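Local coordinates for protein myosin-I heavy chain (Dictyostelium discoideum, PDB 5EJR) that works as an actin-based motor with ATPase activity in the early steps of phagocytosis and in adhesion, this chain being its C-terminal MyTH4-FERM tail region, at residues F458-N466 against T470-T478. Sequence-based numbering, arbitrary orientation. Where two conformers were deposited one is given.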
loop_
_atom_site.group_PDB
_atom_site.type_symbol
_atom_site.label_atom_id
_atom_site.label_comp_id
_atom_site.label_asym_id
_atom_site.label_seq_id
_atom_site.Cartn_x
_atom_site.Cartn_y
_atom_site.Cartn_z
ATOM N N PHE A 458 -5.407 3.950 29.855
ATOM C CA PHE A 458 -5.226 2.524 29.624
ATOM C C PHE A 458 -6.515 1.765 29.802
ATOM O O PHE A 458 -7.185 1.892 30.832
ATOM C CB PHE A 458 -4.103 1.920 30.500
ATOM C CG PHE A 458 -3.960 0.424 30.313
ATOM C CD1 PHE A 458 -3.445 -0.099 29.133
ATOM C CD2 PHE A 458 -4.422 -0.460 31.281
ATOM C CE1 PHE A 458 -3.360 -1.479 28.941
ATOM C CE2 PHE A 458 -4.303 -1.837 31.105
ATOM C CZ PHE A 458 -3.775 -2.338 29.933
ATOM N N TRP A 459 -6.828 0.925 28.821
ATOM C CA TRP A 459 -8.017 0.101 28.823
ATOM C C TRP A 459 -7.606 -1.316 28.433
ATOM O O TRP A 459 -7.076 -1.528 27.337
ATOM C CB TRP A 459 -9.037 0.643 27.795
ATOM C CG TRP A 459 -9.482 2.065 28.008
ATOM C CD1 TRP A 459 -10.508 2.486 28.802
ATOM C CD2 TRP A 459 -8.948 3.244 27.382
ATOM N NE1 TRP A 459 -10.656 3.855 28.701
ATOM C CE2 TRP A 459 -9.701 4.347 27.850
ATOM C CE3 TRP A 459 -7.933 3.474 26.442
ATOM C CZ2 TRP A 459 -9.459 5.657 27.421
ATOM C CZ3 TRP A 459 -7.689 4.776 26.019
ATOM C CH2 TRP A 459 -8.463 5.847 26.490
ATOM N N THR A 460 -7.856 -2.290 29.317
ATOM C CA THR A 460 -7.558 -3.692 29.026
ATOM C C THR A 460 -8.516 -4.180 27.953
ATOM O O THR A 460 -9.599 -3.608 27.801
ATOM C CB THR A 460 -7.709 -4.566 30.286
ATOM O OG1 THR A 460 -9.067 -4.535 30.705
ATOM C CG2 THR A 460 -6.800 -4.149 31.414
ATOM N N PHE A 461 -8.166 -5.257 27.252
ATOM C CA PHE A 461 -9.066 -5.834 26.268
ATOM C C PHE A 461 -10.358 -6.360 26.903
ATOM O O PHE A 461 -11.425 -6.263 26.283
ATOM C CB PHE A 461 -8.368 -6.925 25.459
ATOM C CG PHE A 461 -7.328 -6.389 24.501
ATOM C CD1 PHE A 461 -7.661 -5.422 23.552
ATOM C CD2 PHE A 461 -6.028 -6.876 24.520
ATOM C CE1 PHE A 461 -6.702 -4.943 22.646
ATOM C CE2 PHE A 461 -5.079 -6.409 23.608
ATOM C CZ PHE A 461 -5.420 -5.449 22.677
ATOM N N GLN A 462 -10.263 -6.875 28.157
ATOM C CA GLN A 462 -11.391 -7.422 28.940
ATOM C C GLN A 462 -12.460 -6.352 29.144
ATOM O O GLN A 462 -13.647 -6.644 29.067
ATOM C CB GLN A 462 -10.907 -7.932 30.324
ATOM C CG GLN A 462 -9.934 -9.129 30.284
ATOM C CD GLN A 462 -8.624 -8.836 29.564
ATOM O OE1 GLN A 462 -7.907 -7.873 29.873
ATOM N NE2 GLN A 462 -8.327 -9.618 28.528
ATOM N N SER A 463 -12.014 -5.110 29.387
ATOM C CA SER A 463 -12.840 -3.944 29.639
ATOM C C SER A 463 -13.442 -3.283 28.376
ATOM O O SER A 463 -14.156 -2.288 28.506
ATOM C CB SER A 463 -12.051 -2.921 30.443
ATOM O OG SER A 463 -11.211 -2.153 29.600
ATOM N N ILE A 464 -13.158 -3.824 27.173
ATOM C CA ILE A 464 -13.674 -3.288 25.908
ATOM C C ILE A 464 -14.584 -4.340 25.307
ATOM O O ILE A 464 -14.113 -5.424 24.954
ATOM C CB ILE A 464 -12.549 -2.836 24.919
ATOM C CG1 ILE A 464 -11.663 -1.737 25.521
ATOM C CG2 ILE A 464 -13.160 -2.393 23.580
ATOM C CD1 ILE A 464 -10.169 -1.699 24.987
ATOM N N SER A 465 -15.889 -4.026 25.222
ATOM C CA SER A 465 -16.937 -4.906 24.679
ATOM C C SER A 465 -16.923 -4.944 23.161
ATOM O O SER A 465 -17.204 -5.988 22.574
ATOM C CB SER A 465 -18.317 -4.460 25.161
ATOM O OG SER A 465 -18.494 -3.056 25.047
ATOM N N ASN A 466 -16.618 -3.807 22.513
ATOM C CA ASN A 466 -16.579 -3.741 21.057
ATOM C C ASN A 466 -15.843 -2.502 20.556
ATOM O O ASN A 466 -15.579 -1.580 21.311
ATOM C CB ASN A 466 -18.015 -3.774 20.469
ATOM C CG ASN A 466 -18.158 -4.784 19.359
ATOM O OD1 ASN A 466 -17.412 -4.769 18.370
ATOM N ND2 ASN A 466 -19.101 -5.705 19.516
ATOM N N THR A 470 -14.822 4.800 11.677
ATOM C CA THR A 470 -15.355 5.730 10.676
ATOM C C THR A 470 -14.158 6.062 9.788
ATOM O O THR A 470 -13.045 5.633 10.106
ATOM C CB THR A 470 -16.053 7.005 11.230
ATOM O OG1 THR A 470 -15.087 7.987 11.592
ATOM C CG2 THR A 470 -17.053 6.742 12.369
ATOM N N ASP A 471 -14.365 6.799 8.678
ATOM C CA ASP A 471 -13.238 7.196 7.815
ATOM C C ASP A 471 -12.200 8.099 8.533
ATOM O O ASP A 471 -11.068 8.174 8.082
ATOM C CB ASP A 471 -13.701 7.823 6.482
ATOM C CG ASP A 471 -14.899 8.767 6.544
ATOM O OD1 ASP A 471 -15.335 9.118 7.673
ATOM O OD2 ASP A 471 -15.408 9.143 5.465
ATOM N N ASP A 472 -12.555 8.707 9.669
ATOM C CA ASP A 472 -11.623 9.556 10.409
ATOM C C ASP A 472 -11.562 9.256 11.935
ATOM O O ASP A 472 -10.958 10.043 12.686
ATOM C CB ASP A 472 -11.926 11.052 10.132
ATOM C CG ASP A 472 -13.272 11.553 10.627
ATOM O OD1 ASP A 472 -14.072 10.726 11.134
ATOM O OD2 ASP A 472 -13.530 12.773 10.506
ATOM N N THR A 473 -12.185 8.144 12.407
ATOM C CA THR A 473 -12.120 7.831 13.842
ATOM C C THR A 473 -11.988 6.355 14.156
ATOM O O THR A 473 -12.400 5.502 13.374
ATOM C CB THR A 473 -13.328 8.371 14.656
ATOM O OG1 THR A 473 -14.504 7.654 14.281
ATOM C CG2 THR A 473 -13.542 9.889 14.550
ATOM N N PHE A 474 -11.465 6.072 15.353
ATOM C CA PHE A 474 -11.422 4.757 15.972
ATOM C C PHE A 474 -12.182 4.912 17.293
ATOM O O PHE A 474 -11.977 5.884 18.016
ATOM C CB PHE A 474 -9.978 4.242 16.145
ATOM C CG PHE A 474 -9.780 3.047 17.047
ATOM C CD1 PHE A 474 -10.526 1.890 16.874
ATOM C CD2 PHE A 474 -8.822 3.066 18.051
ATOM C CE1 PHE A 474 -10.329 0.779 17.700
ATOM C CE2 PHE A 474 -8.631 1.958 18.875
ATOM C CZ PHE A 474 -9.369 0.817 18.684
ATOM N N CYS A 475 -13.092 3.977 17.584
ATOM C CA CYS A 475 -13.933 4.021 18.776
ATOM C C CYS A 475 -13.899 2.704 19.559
ATOM O O CYS A 475 -14.039 1.647 18.951
ATOM C CB CYS A 475 -15.362 4.398 18.386
ATOM S SG CYS A 475 -16.527 4.399 19.768
ATOM N N ILE A 476 -13.751 2.769 20.901
ATOM C CA ILE A 476 -13.757 1.594 21.803
ATOM C C ILE A 476 -14.957 1.704 22.757
ATOM O O ILE A 476 -15.154 2.748 23.359
ATOM C CB ILE A 476 -12.408 1.297 22.564
ATOM C CG1 ILE A 476 -11.962 2.454 23.470
ATOM C CG2 ILE A 476 -11.279 0.905 21.583
ATOM C CD1 ILE A 476 -10.821 2.063 24.483
ATOM N N MET A 477 -15.770 0.650 22.859
ATOM C CA MET A 477 -16.904 0.649 23.789
ATOM C C MET A 477 -16.419 -0.020 25.091
ATOM O O MET A 477 -16.060 -1.200 25.088
ATOM C CB MET A 477 -18.158 -0.031 23.170
ATOM C CG MET A 477 -19.447 0.124 24.011
ATOM S SD MET A 477 -19.711 1.773 24.740
ATOM C CE MET A 477 -20.832 2.495 23.564
ATOM N N THR A 478 -16.295 0.784 26.162
ATOM C CA THR A 478 -15.813 0.347 27.475
ATOM C C THR A 478 -16.963 0.160 28.472
ATOM O O THR A 478 -17.230 1.037 29.296
ATOM C CB THR A 478 -14.707 1.283 28.002
ATOM O OG1 THR A 478 -15.245 2.595 28.179
ATOM C CG2 THR A 478 -13.491 1.329 27.093
#
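With CG1 of Ile476 set between its backbone N and carbonyl carbon (chi1 60°) and the chain then extended, CD1 is carried over one face of the Trp459 indole, whose own CG is anti to the carbonyl carbon, beside the backbone N. That methyl sits 4.0 Å from the centroid of the five-membered ring, 26° off the normal, which meets the geometry of a CH-pi contact; it approaches CD2 of Trp459 to 3.6 Å. CG2 of Thr478, a less well ordered residue, meets the same indole obliquely at CD1, also 3.6 Å, and Ile464 packs its CD1 3.9 Å from CD1 of Ile476. Were Trp459 cut back to an alanine, the Ile476 methyl would probably lose the ring face it rests on, opening a gap between the two sheets at this point. Both segments belong to the PTB-type, PH-like lobe of the FERM domain: Trp459 of edge strand 455-460 in its four-stranded sheet packs against strand 473-477 of the three-stranded one, and a type I turn from Phe461 to Ile464 lies on the chain's path between the sheets. Beyond the turn the backbones meet directly: Met477 N donates to Asn466 O at 2.7 Å, nearly straight at 171°. Met477 O takes two donors from Ser465, the backbone N at 2.8 Å and, from above the carbonyl plane, OG at 3.1 Å. Thr478 OG1 is hydrogen-bonded to Ile485 O, while Tyr501 of helix 494-505 packs against Ile464.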